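Local coordinates for DegQ (Legionella fallonii, PDB 3PV2), which is an HtrA-family serine protease, probably also a chaperone of protein quality control, that encloses its proteolytic sites in large 12-meric assemblies, at residues I32-V37 with T105-D110; G81-P86 with K135-L140; S139-D144 with K213-G218; G143-L148 with P238-K243. All blocks are in the same frame, centred on the assembly; numbering follows the deposited sequence.

Contact 1: I32-V37 with T105-D110; sequences IVNVAV and TVTLQD
Val33 CG1 stands anti to its own carbonyl carbon (chi1 -55°) and Val106 CG1 anti to its backbone N (chi1 163°), placing the two isopropyl groups against each other across an antiparallel strand pair. The pair closes the N-terminal barrel of the trypsin-like fold: 32-40 and 101-107 are the two end strands of its six-stranded sheet, and here they are bonded together at 152°. Val106 CG1 comes within 3.9 Å of Val33 CB, the two side chains crossing at a slant. Val33 CG1 also reaches Leu108 CD2 at 3.8 Å, the two side chains lying next to each other and pointing the same way. Val35 lies on the same face as Val106, its CG2 a looser 4.4 Å from Val106 CG2.

Two hydrogen-bonded pairs, Asn34 with Thr107 and Ala36 with Thr105, join the backbones by four nearly straight N-H...O bonds, the shortest being Thr105 N to Ala36 O at 2.8 Å. Between these pairs, Val106 CA sends a C-H toward Asn34 O at 3.3 Å. Asn34, Ala36, Thr105 and Thr107 share the other face of the sheet, where Arg401 of a neighbouring subunit packs on Thr105. On its other side, strand 32-40 bonds to strand 74-85 through Val33 and Gly81. Past Thr107 the second segment leaves the sheet, and a water spans the widening gap: it donates to Ile32 O at 2.7 Å and accepts from Gln109 N at 2.8 Å.

Contact 2: G81-P86 with K135-L140; sequences GVIIDP and KNLKSL
Ile83 and Ser139, then Pro86 and Leu137, bring their CA atoms to 5.4 and 4.9 Å as the chain 81-86 turns a corner at Ile84; segment 135-140 runs beside it as irregular loop, with no backbone-to-backbone hydrogen bond between the two. One side chain supplies the polar link: Ser139 OG, anti to its backbone N (chi1 -159°), donates to Ile83 O over a short 2.6 Å, approaching tilted from the carbonyl plane. The bond thus ties the loop to a main-chain oxygen just before the corner at Ile84.

Apolar groups fill in on both sides of it along the loop. Pro86 CG lies 3.9 Å from Ser139 CB, while Pro86 CB rests against the backbone of Leu137. In return Leu137 CB sits 3.3 Å from Pro86 O. The Ile83 side chain crosses Leu137 at about a right angle, CD1 to CG 4.2 Å, and its CB and CD1 both pack against Lys138 O. Farther along, Leu140 CD1 meets Val82 CG1 at 4.1 Å.

In the trypsin-like fold the segment 135-140 belongs to the connection leaving the N-terminal barrel after strand 127-131. Strand 74-85 is flanked by strand 90-93, with Ile84 and Asp85 forming a classic beta bulge opposite Val90, while Leu216 of strand 216-221 in the second barrel packs on Val82, Ile84 and Leu140.

Contact 3: S139-D144 with K213-G218; sequences SLVIGD and KGELIG
Leu216 loses the most surface here, held through its backbone and packed through its side chain, both against 139-144. Its N donates to Val141 O at 2.8 Å in a nearly straight bond, and its O accepts from Gly143 N at 2.9 Å, so that two bonds grip the peptide units around Leu216 and make a single bridge with Ile142. Leu216 CB lies 3.6 Å from Leu140 CD2; chi1 -172° sets CG anti to the backbone N, and the CD2 beyond it lies 4.1 Å from Leu140 CD1, the two side chains crossing at a slant. The contact fastens the linker between the two beta barrels of the trypsin-like fold, residues 139-144, to strand 216-221 of the second barrel, just where that strand begins.

Glu215 lies beside Val141, both side chains pointing the same way: extended beyond CG, it places OE2 4.0 Å from Val141 CG1. Its OE1 is hydrogen-bonded to Asn211 ND2 on the neighbouring strand 208-211. Glu215 CA also approaches Val141 O, the oxygen already used by Leu216 N. A water accepts from Val141 N and donates to Gly214 O at 2.9 Å.

Contact 4: G143-L148 with P238-K243; sequences GDSDKL and PINMVK
Asn240 and the stretch Asp144-Asp146 meet through polar groups at the first turn of helix 239-252, the helix that follows the last strand of the second trypsin-like barrel, while Asp144 OD1 and Asp146 N, 2.8 Å apart, form an Asx turn.

Amide-to-carboxylate bonds come first. Asn240 ND2 donates to Asp144 OD1 at 2.7 Å, with the amide and carboxylate planes only 26° apart. It reaches the anti side of that oxygen from one face of the carboxylate, whereas Asp146 N comes from the opposite face, above the plane. Two N-H groups on one oxygen would be expected to favour the charged form of Asp144. A second, weak bond runs from Asn240 ND2 to Asp146 OD2 at 3.2 Å, here with the planes 89° apart.

Bonds to backbone N-H groups tie Ser145 and Asn240 to each other. Ser145 OG, set in the crowded position between its own N and carbonyl carbon (chi1 53°), accepts from Asn240 N at 3.1 Å, serving an N-H of the helix's first turn. In return Ser145 N donates weakly to Asn240 OD1 at 3.3 Å.

Van der Waals contacts complete the join. Pro238, at the N-cap position, places CB 3.7 Å from Ser145 CB and is backed by Ile194 of strand 194-196. Ile239, which also packs on Leu216 and Ile142, directs its CG2 methyl at Gly143 O, 3.4 Å away.

Contacts 1 and 2, with centres about 11 Å apart, share the N-terminal barrel of the protease domain and interleave along the chain, their segments alternating; neighbouring strands 32-40 and 74-85 join them, and Leu108 packs on Leu137. Contact 1 closes before contacts 3 and 4 open. The connection between barrels carries contacts 2, 3 and 4 in turn; 2 and 3 share Ser139 and Leu140, 3 and 4 share Gly143 and Asp144. Contacts 3 and 4, centres about 9 Å apart, join this connection to the second barrel and to the helix 239-252 that follows it, where Ile217 O probably bonds Ile239 N. The centres of contacts 1 and 4 are about 24 Å apart. One continuous linker thus fastens both barrels.

Contact 1: I32-V37 with T105-D110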
loop_
_atom_site.group_PDB
_atom_site.type_symbol
_atom_site.label_atom_id
_atom_site.label_comp_id
_atom_site.label_asym_id
_atom_site.label_seq_id
_atom_site.Cartn_x
_atom_site.Cartn_y
_atom_site.Cartn_z
ATOM N N ILE B 32 -6.103 -6.329 -53.019
ATOM C CA ILE B 32 -5.890 -6.085 -51.595
ATOM C C ILE B 32 -5.069 -7.238 -51.020
ATOM O O ILE B 32 -5.457 -8.397 -51.156
ATOM C CB ILE B 32 -7.171 -6.113 -50.846
ATOM C CG1 ILE B 32 -8.229 -5.223 -51.544
ATOM C CG2 ILE B 32 -6.967 -5.612 -49.363
ATOM C CD1 ILE B 32 -7.795 -3.820 -51.834
ATOM N N VAL B 33 -3.937 -6.926 -50.404
ATOM C CA VAL B 33 -2.994 -7.938 -49.991
ATOM C C VAL B 33 -2.800 -7.838 -48.501
ATOM O O VAL B 33 -3.100 -6.799 -47.872
ATOM C CB VAL B 33 -1.646 -7.711 -50.562
ATOM C CG1 VAL B 33 -1.675 -7.587 -52.114
ATOM C CG2 VAL B 33 -1.011 -6.502 -49.901
ATOM N N ASN B 34 -2.264 -8.915 -47.951
ATOM C CA ASN B 34 -1.832 -8.917 -46.559
ATOM C C ASN B 34 -0.335 -8.609 -46.570
ATOM O O ASN B 34 0.365 -9.038 -47.432
ATOM C CB ASN B 34 -2.131 -10.291 -45.955
ATOM C CG ASN B 34 -1.655 -10.420 -44.524
ATOM O OD1 ASN B 34 -2.382 -10.121 -43.562
ATOM N ND2 ASN B 34 -0.421 -10.854 -44.373
ATOM N N VAL B 35 0.099 -7.796 -45.623
ATOM C CA VAL B 35 1.468 -7.409 -45.446
ATOM C C VAL B 35 1.861 -7.817 -44.049
ATOM O O VAL B 35 1.264 -7.319 -43.082
ATOM C CB VAL B 35 1.634 -5.867 -45.482
ATOM C CG1 VAL B 35 3.049 -5.502 -45.158
ATOM C CG2 VAL B 35 1.271 -5.307 -46.818
ATOM N N ALA B 36 2.847 -8.712 -43.959
ATOM C CA ALA B 36 3.348 -9.255 -42.700
ATOM C C ALA B 36 4.793 -8.819 -42.554
ATOM O O ALA B 36 5.571 -9.007 -43.495
ATOM C CB ALA B 36 3.254 -10.834 -42.730
ATOM N N VAL B 37 5.134 -8.270 -41.393
ATOM C CA VAL B 37 6.486 -7.762 -41.090
ATOM C C VAL B 37 7.018 -8.429 -39.838
ATOM O O VAL B 37 6.251 -8.679 -38.893
ATOM C CB VAL B 37 6.474 -6.228 -40.820
ATOM C CG1 VAL B 37 7.877 -5.686 -40.494
ATOM C CG2 VAL B 37 5.882 -5.507 -42.017
ATOM N N THR B 105 6.691 -9.682 -46.003
ATOM C CA THR B 105 6.134 -10.716 -46.837
ATOM C C THR B 105 4.696 -10.347 -47.203
ATOM O O THR B 105 3.840 -10.042 -46.340
ATOM C CB THR B 105 6.246 -12.086 -46.130
ATOM O OG1 THR B 105 7.583 -12.265 -45.679
ATOM C CG2 THR B 105 5.920 -13.202 -47.047
ATOM N N VAL B 106 4.434 -10.372 -48.507
ATOM C CA VAL B 106 3.126 -10.033 -49.012
ATOM C C VAL B 106 2.383 -11.294 -49.389
ATOM O O VAL B 106 2.945 -12.131 -50.070
ATOM C CB VAL B 106 3.283 -9.061 -50.192
ATOM C CG1 VAL B 106 2.029 -8.979 -51.006
ATOM C CG2 VAL B 106 3.693 -7.667 -49.650
ATOM N N THR B 107 1.125 -11.425 -48.964
ATOM C CA THR B 107 0.252 -12.525 -49.395
ATOM C C THR B 107 -0.921 -12.066 -50.239
ATOM O O THR B 107 -1.703 -11.215 -49.825
ATOM C CB THR B 107 -0.329 -13.298 -48.195
ATOM O OG1 THR B 107 0.727 -13.673 -47.304
ATOM C CG2 THR B 107 -1.136 -14.578 -48.661
ATOM N N LEU B 108 -1.085 -12.661 -51.390
ATOM C CA LEU B 108 -2.142 -12.319 -52.301
ATOM C C LEU B 108 -3.344 -13.166 -52.010
ATOM O O LEU B 108 -3.260 -14.210 -51.400
ATOM C CB LEU B 108 -1.738 -12.634 -53.754
ATOM C CG LEU B 108 -0.446 -12.071 -54.303
ATOM C CD1 LEU B 108 -0.279 -12.389 -55.815
ATOM C CD2 LEU B 108 -0.336 -10.562 -54.067
ATOM N N GLN B 109 -4.455 -12.761 -52.568
ATOM C CA GLN B 109 -5.666 -13.482 -52.389
ATOM C C GLN B 109 -5.539 -14.885 -52.959
ATOM O O GLN B 109 -5.997 -15.818 -52.354
ATOM C CB GLN B 109 -6.756 -12.725 -53.094
ATOM C CG GLN B 109 -8.068 -13.379 -53.069
ATOM C CD GLN B 109 -8.846 -13.023 -54.293
ATOM O OE1 GLN B 109 -9.854 -12.304 -54.219
ATOM N NE2 GLN B 109 -8.364 -13.497 -55.448
ATOM N N ASP B 110 -4.858 -15.030 -54.086
ATOM C CA ASP B 110 -4.691 -16.337 -54.714
ATOM C C ASP B 110 -3.766 -17.289 -53.937
ATOM O O ASP B 110 -3.579 -18.426 -54.325
ATOM C CB ASP B 110 -4.262 -16.209 -56.181
ATOM C CG ASP B 110 -2.834 -15.768 -56.343
ATOM O OD1 ASP B 110 -2.031 -16.027 -55.434
ATOM O OD2 ASP B 110 -2.519 -15.170 -57.391
HETATM O O HOH W 1 -4.607 -10.035 -53.133
#

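Contact 2: G81-P86 with K135-L140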
loop_
_atom_site.group_PDB
_atom_site.type_symbol
_atom_site.label_atom_id
_atom_site.label_comp_id
_atom_site.label_asym_id
_atom_site.label_seq_id
_atom_site.Cartn_x
_atom_site.Cartn_y
_atom_site.Cartn_z
ATOM N N GLY B 81 -2.496 -3.942 -47.635
ATOM C CA GLY B 81 -1.797 -3.115 -48.630
ATOM C C GLY B 81 -2.630 -3.241 -49.883
ATOM O O GLY B 81 -3.492 -4.106 -49.966
ATOM N N VAL B 82 -2.358 -2.393 -50.864
ATOM C CA VAL B 82 -3.183 -2.322 -52.077
ATOM C C VAL B 82 -2.278 -2.261 -53.270
ATOM O O VAL B 82 -1.359 -1.441 -53.297
ATOM C CB VAL B 82 -3.956 -1.053 -52.116
ATOM C CG1 VAL B 82 -4.941 -1.143 -53.310
ATOM C CG2 VAL B 82 -4.708 -0.829 -50.814
ATOM N N ILE B 83 -2.549 -3.086 -54.281
ATOM C CA ILE B 83 -1.719 -3.094 -55.476
ATOM C C ILE B 83 -2.196 -1.968 -56.328
ATOM O O ILE B 83 -3.337 -1.982 -56.777
ATOM C CB ILE B 83 -1.838 -4.421 -56.293
ATOM C CG1 ILE B 83 -1.175 -5.572 -55.525
ATOM C CG2 ILE B 83 -1.101 -4.299 -57.639
ATOM C CD1 ILE B 83 -1.706 -6.959 -55.924
ATOM N N ILE B 84 -1.346 -0.968 -56.534
ATOM C CA ILE B 84 -1.733 0.181 -57.345
ATOM C C ILE B 84 -1.063 0.158 -58.735
ATOM O O ILE B 84 -1.497 0.903 -59.626
ATOM C CB ILE B 84 -1.457 1.529 -56.668
ATOM C CG1 ILE B 84 0.045 1.727 -56.436
ATOM C CG2 ILE B 84 -2.290 1.693 -55.375
ATOM C CD1 ILE B 84 0.363 3.149 -56.144
ATOM N N ASP B 85 -0.031 -0.665 -58.918
ATOM C CA ASP B 85 0.484 -0.943 -60.275
ATOM C C ASP B 85 0.764 -2.440 -60.464
ATOM O O ASP B 85 1.775 -2.941 -59.975
ATOM C CB ASP B 85 1.739 -0.133 -60.570
ATOM C CG ASP B 85 2.251 -0.331 -61.982
ATOM O OD1 ASP B 85 1.843 -1.289 -62.678
ATOM O OD2 ASP B 85 3.097 0.493 -62.394
ATOM N N PRO B 86 -0.141 -3.147 -61.155
ATOM C CA PRO B 86 -0.077 -4.577 -61.269
ATOM C C PRO B 86 1.008 -5.040 -62.265
ATOM O O PRO B 86 1.466 -6.165 -62.146
ATOM C CB PRO B 86 -1.457 -4.939 -61.800
ATOM C CG PRO B 86 -1.889 -3.763 -62.597
ATOM C CD PRO B 86 -1.119 -2.576 -62.088
ATOM N N LYS B 135 3.683 -11.820 -61.595
ATOM C CA LYS B 135 2.810 -11.711 -62.747
ATOM C C LYS B 135 1.407 -12.062 -62.299
ATOM O O LYS B 135 1.212 -12.492 -61.176
ATOM C CB LYS B 135 3.200 -12.720 -63.825
ATOM C CG LYS B 135 4.652 -13.252 -63.775
ATOM C CD LYS B 135 4.835 -14.438 -62.796
ATOM C CE LYS B 135 5.790 -15.510 -63.374
ATOM N NZ LYS B 135 7.056 -14.972 -63.985
ATOM N N ASN B 136 0.443 -11.930 -63.199
ATOM C CA ASN B 136 -0.928 -12.311 -62.894
ATOM C C ASN B 136 -1.386 -11.481 -61.699
ATOM O O ASN B 136 -1.988 -12.017 -60.779
ATOM C CB ASN B 136 -0.980 -13.802 -62.531
ATOM C CG ASN B 136 -2.320 -14.463 -62.829
ATOM O OD1 ASN B 136 -2.339 -15.554 -63.381
ATOM N ND2 ASN B 136 -3.438 -13.832 -62.448
ATOM N N LEU B 137 -1.041 -10.196 -61.716
ATOM C CA LEU B 137 -1.367 -9.261 -60.661
ATOM C C LEU B 137 -2.531 -8.408 -61.126
ATOM O O LEU B 137 -2.590 -8.020 -62.284
ATOM C CB LEU B 137 -0.131 -8.415 -60.314
ATOM C CG LEU B 137 0.574 -8.652 -58.963
ATOM C CD1 LEU B 137 0.753 -10.075 -58.509
ATOM C CD2 LEU B 137 1.897 -7.939 -58.981
ATOM N N LYS B 138 -3.469 -8.159 -60.216
ATOM C CA LYS B 138 -4.605 -7.288 -60.486
ATOM C C LYS B 138 -4.609 -6.049 -59.607
ATOM O O LYS B 138 -4.199 -6.092 -58.453
ATOM C CB LYS B 138 -5.925 -8.055 -60.295
ATOM C CG LYS B 138 -6.470 -8.667 -61.586
ATOM C CD LYS B 138 -6.850 -10.152 -61.438
ATOM C CE LYS B 138 -6.833 -10.886 -62.792
ATOM N NZ LYS B 138 -5.518 -11.560 -63.065
ATOM N N SER B 139 -5.097 -4.954 -60.181
ATOM C CA SER B 139 -5.348 -3.710 -59.458
ATOM C C SER B 139 -6.826 -3.380 -59.556
ATOM O O SER B 139 -7.632 -4.272 -59.766
ATOM C CB SER B 139 -4.485 -2.559 -60.005
ATOM O OG SER B 139 -4.332 -1.478 -59.082
ATOM N N LEU B 140 -7.160 -2.113 -59.300
ATOM C CA LEU B 140 -8.516 -1.576 -59.365
ATOM C C LEU B 140 -8.447 -0.178 -59.971
ATOM O O LEU B 140 -7.387 0.429 -59.962
ATOM C CB LEU B 140 -9.176 -1.464 -57.954
ATOM C CG LEU B 140 -8.398 -1.238 -56.632
ATOM C CD1 LEU B 140 -7.071 -0.637 -56.749
ATOM C CD2 LEU B 140 -9.216 -0.471 -55.664
#

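Contact 3: S139-D144 with K213-G218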
loop_
_atom_site.group_PDB
_atom_site.type_symbol
_atom_site.label_atom_id
_atom_site.label_comp_id
_atom_site.label_asym_id
_atom_site.label_seq_id
_atom_site.Cartn_x
_atom_site.Cartn_y
_atom_site.Cartn_z
ATOM N N SER B 139 -5.097 -4.954 -60.181
ATOM C CA SER B 139 -5.348 -3.710 -59.458
ATOM C C SER B 139 -6.826 -3.380 -59.556
ATOM O O SER B 139 -7.632 -4.272 -59.766
ATOM C CB SER B 139 -4.485 -2.559 -60.005
ATOM O OG SER B 139 -4.332 -1.478 -59.082
ATOM N N LEU B 140 -7.160 -2.113 -59.300
ATOM C CA LEU B 140 -8.516 -1.576 -59.365
ATOM C C LEU B 140 -8.447 -0.178 -59.971
ATOM O O LEU B 140 -7.387 0.429 -59.962
ATOM C CB LEU B 140 -9.176 -1.464 -57.954
ATOM C CG LEU B 140 -8.398 -1.238 -56.632
ATOM C CD1 LEU B 140 -7.071 -0.637 -56.749
ATOM C CD2 LEU B 140 -9.216 -0.471 -55.664
ATOM N N VAL B 141 -9.599 0.358 -60.378
ATOM C CA VAL B 141 -9.690 1.738 -60.836
ATOM C C VAL B 141 -9.322 2.744 -59.734
ATOM O O VAL B 141 -9.822 2.668 -58.589
ATOM C CB VAL B 141 -11.095 2.064 -61.327
ATOM C CG1 VAL B 141 -11.181 3.545 -61.667
ATOM C CG2 VAL B 141 -11.458 1.193 -62.530
ATOM N N ILE B 142 -8.436 3.682 -60.061
ATOM C CA ILE B 142 -8.089 4.735 -59.106
ATOM C C ILE B 142 -8.991 5.939 -59.304
ATOM O O ILE B 142 -9.171 6.442 -60.411
ATOM C CB ILE B 142 -6.666 5.150 -59.209
ATOM C CG1 ILE B 142 -5.777 3.964 -58.854
ATOM C CG2 ILE B 142 -6.424 6.263 -58.221
ATOM C CD1 ILE B 142 -4.837 3.616 -59.921
ATOM N N GLY B 143 -9.634 6.356 -58.230
ATOM C CA GLY B 143 -10.555 7.471 -58.310
ATOM C C GLY B 143 -9.928 8.804 -57.989
ATOM O O GLY B 143 -8.698 8.940 -57.825
ATOM N N ASP B 144 -10.793 9.800 -57.926
ATOM C CA ASP B 144 -10.396 11.149 -57.595
ATOM C C ASP B 144 -10.990 11.490 -56.252
ATOM O O ASP B 144 -12.212 11.704 -56.145
ATOM C CB ASP B 144 -10.941 12.106 -58.662
ATOM C CG ASP B 144 -10.593 13.580 -58.397
ATOM O OD1 ASP B 144 -9.951 13.925 -57.386
ATOM O OD2 ASP B 144 -10.962 14.408 -59.251
ATOM N N LYS B 213 -18.812 2.743 -56.549
ATOM C CA LYS B 213 -18.484 2.126 -57.841
ATOM C C LYS B 213 -17.213 1.309 -57.726
ATOM O O LYS B 213 -16.719 0.840 -58.734
ATOM C CB LYS B 213 -18.281 3.176 -58.956
ATOM C CG LYS B 213 -19.377 4.261 -59.054
ATOM C CD LYS B 213 -18.822 5.636 -59.508
ATOM C CE LYS B 213 -18.894 5.817 -61.037
ATOM N NZ LYS B 213 -20.317 5.770 -61.516
ATOM N N GLY B 214 -16.658 1.152 -56.522
ATOM C CA GLY B 214 -15.478 0.282 -56.345
ATOM C C GLY B 214 -14.125 0.892 -56.712
ATOM O O GLY B 214 -13.117 0.194 -56.842
ATOM N N GLU B 215 -14.086 2.211 -56.833
ATOM C CA GLU B 215 -12.838 2.945 -57.139
ATOM C C GLU B 215 -12.074 3.268 -55.877
ATOM O O GLU B 215 -12.696 3.646 -54.831
ATOM C CB GLU B 215 -13.185 4.258 -57.783
ATOM C CG GLU B 215 -14.135 4.085 -58.908
ATOM C CD GLU B 215 -14.467 5.379 -59.616
ATOM O OE1 GLU B 215 -14.488 6.464 -58.970
ATOM O OE2 GLU B 215 -14.721 5.288 -60.837
ATOM N N LEU B 216 -10.755 3.174 -55.967
ATOM C CA LEU B 216 -9.933 3.476 -54.831
ATOM C C LEU B 216 -9.946 4.948 -54.562
ATOM O O LEU B 216 -9.552 5.717 -55.440
ATOM C CB LEU B 216 -8.535 3.007 -55.050
ATOM C CG LEU B 216 -7.555 3.069 -53.898
ATOM C CD1 LEU B 216 -7.968 2.288 -52.693
ATOM C CD2 LEU B 216 -6.135 2.570 -54.448
ATOM N N ILE B 217 -10.430 5.341 -53.370
ATOM C CA ILE B 217 -10.389 6.745 -52.963
ATOM C C ILE B 217 -9.524 7.053 -51.765
ATOM O O ILE B 217 -9.260 8.189 -51.472
ATOM C CB ILE B 217 -11.793 7.241 -52.724
ATOM C CG1 ILE B 217 -12.529 6.392 -51.652
ATOM C CG2 ILE B 217 -12.523 7.195 -54.059
ATOM C CD1 ILE B 217 -13.532 7.110 -51.013
ATOM N N GLY B 218 -9.025 6.050 -51.082
ATOM C CA GLY B 218 -8.154 6.316 -49.953
ATOM C C GLY B 218 -7.418 5.082 -49.502
ATOM O O GLY B 218 -7.795 3.969 -49.888
HETATM O O HOH W 2 -12.310 -0.831 -59.467
#

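Contact 4: G143-L148 with P238-K243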
loop_
_atom_site.group_PDB
_atom_site.type_symbol
_atom_site.label_atom_id
_atom_site.label_comp_id
_atom_site.label_asym_id
_atom_site.label_seq_id
_atom_site.Cartn_x
_atom_site.Cartn_y
_atom_site.Cartn_z
ATOM N N GLY B 143 -9.634 6.356 -58.230
ATOM C CA GLY B 143 -10.555 7.471 -58.310
ATOM C C GLY B 143 -9.928 8.804 -57.989
ATOM O O GLY B 143 -8.698 8.940 -57.825
ATOM N N ASP B 144 -10.793 9.800 -57.926
ATOM C CA ASP B 144 -10.396 11.149 -57.595
ATOM C C ASP B 144 -10.990 11.490 -56.252
ATOM O O ASP B 144 -12.212 11.704 -56.145
ATOM C CB ASP B 144 -10.941 12.106 -58.662
ATOM C CG ASP B 144 -10.593 13.580 -58.397
ATOM O OD1 ASP B 144 -9.951 13.925 -57.386
ATOM O OD2 ASP B 144 -10.962 14.408 -59.251
ATOM N N SER B 145 -10.139 11.565 -55.236
ATOM C CA SER B 145 -10.591 11.866 -53.884
ATOM C C SER B 145 -11.045 13.319 -53.707
ATOM O O SER B 145 -11.693 13.662 -52.683
ATOM C CB SER B 145 -9.497 11.567 -52.860
ATOM O OG SER B 145 -8.288 12.220 -53.193
ATOM N N ASP B 146 -10.717 14.190 -54.663
ATOM C CA ASP B 146 -11.226 15.563 -54.569
ATOM C C ASP B 146 -12.737 15.651 -54.774
ATOM O O ASP B 146 -13.339 16.633 -54.341
ATOM C CB ASP B 146 -10.529 16.516 -55.541
ATOM C CG ASP B 146 -9.077 16.833 -55.134
ATOM O OD1 ASP B 146 -8.762 16.850 -53.915
ATOM O OD2 ASP B 146 -8.257 17.092 -56.053
ATOM N N LYS B 147 -13.327 14.654 -55.445
ATOM C CA LYS B 147 -14.785 14.625 -55.770
ATOM C C LYS B 147 -15.666 14.068 -54.608
ATOM O O LYS B 147 -16.920 14.167 -54.606
ATOM C CB LYS B 147 -14.984 13.796 -57.058
ATOM C CG LYS B 147 -15.241 14.568 -58.390
ATOM C CD LYS B 147 -14.121 15.504 -58.774
ATOM C CE LYS B 147 -14.075 15.780 -60.312
ATOM N NZ LYS B 147 -15.348 16.431 -60.774
ATOM N N LEU B 148 -15.004 13.530 -53.590
ATOM C CA LEU B 148 -15.679 12.987 -52.421
ATOM C C LEU B 148 -16.433 13.998 -51.604
ATOM O O LEU B 148 -15.836 14.987 -51.190
ATOM C CB LEU B 148 -14.687 12.401 -51.453
ATOM C CG LEU B 148 -14.031 11.066 -51.773
ATOM C CD1 LEU B 148 -13.194 10.790 -50.518
ATOM C CD2 LEU B 148 -15.092 9.983 -51.994
ATOM N N PRO B 238 -6.328 10.323 -48.390
ATOM C CA PRO B 238 -6.996 10.422 -49.694
ATOM C C PRO B 238 -6.088 10.068 -50.864
ATOM O O PRO B 238 -4.903 10.374 -50.859
ATOM C CB PRO B 238 -7.438 11.897 -49.790
ATOM C CG PRO B 238 -6.681 12.623 -48.728
ATOM C CD PRO B 238 -6.095 11.628 -47.766
ATOM N N ILE B 239 -6.652 9.392 -51.839
ATOM C CA ILE B 239 -5.855 8.737 -52.823
ATOM C C ILE B 239 -5.039 9.734 -53.662
ATOM O O ILE B 239 -3.937 9.410 -54.102
ATOM C CB ILE B 239 -6.725 7.880 -53.744
ATOM C CG1 ILE B 239 -5.878 6.970 -54.618
ATOM C CG2 ILE B 239 -7.547 8.762 -54.612
ATOM C CD1 ILE B 239 -5.065 6.019 -53.855
ATOM N N ASN B 240 -5.573 10.936 -53.883
ATOM C CA ASN B 240 -4.874 11.895 -54.761
ATOM C C ASN B 240 -3.519 12.271 -54.170
ATOM O O ASN B 240 -2.516 12.313 -54.863
ATOM C CB ASN B 240 -5.714 13.140 -54.975
ATOM C CG ASN B 240 -6.833 12.935 -55.946
ATOM O OD1 ASN B 240 -7.097 11.830 -56.446
ATOM N ND2 ASN B 240 -7.495 14.024 -56.249
ATOM N N MET B 241 -3.493 12.506 -52.872
ATOM C CA MET B 241 -2.244 12.661 -52.186
ATOM C C MET B 241 -1.416 11.387 -52.237
ATOM O O MET B 241 -0.186 11.455 -52.429
ATOM C CB MET B 241 -2.501 12.995 -50.754
ATOM C CG MET B 241 -1.290 13.409 -50.023
ATOM S SD MET B 241 -1.753 13.704 -48.311
ATOM C CE MET B 241 -1.013 12.253 -47.568
ATOM N N VAL B 242 -2.064 10.235 -52.070
ATOM C CA VAL B 242 -1.337 8.975 -52.157
ATOM C C VAL B 242 -0.600 8.826 -53.497
ATOM O O VAL B 242 0.562 8.520 -53.491
ATOM C CB VAL B 242 -2.228 7.749 -51.900
ATOM C CG1 VAL B 242 -1.453 6.468 -52.166
ATOM C CG2 VAL B 242 -2.729 7.811 -50.482
ATOM N N LYS B 243 -1.278 9.046 -54.616
ATOM C CA LYS B 243 -0.679 8.992 -55.967
ATOM C C LYS B 243 0.612 9.818 -56.079
ATOM O O LYS B 243 1.617 9.386 -56.671
ATOM C CB LYS B 243 -1.638 9.564 -57.028
ATOM C CG LYS B 243 -2.889 8.734 -57.377
ATOM C CD LYS B 243 -3.682 9.240 -58.656
ATOM C CE LYS B 243 -3.602 10.779 -58.921
ATOM N NZ LYS B 243 -4.444 11.246 -60.090
#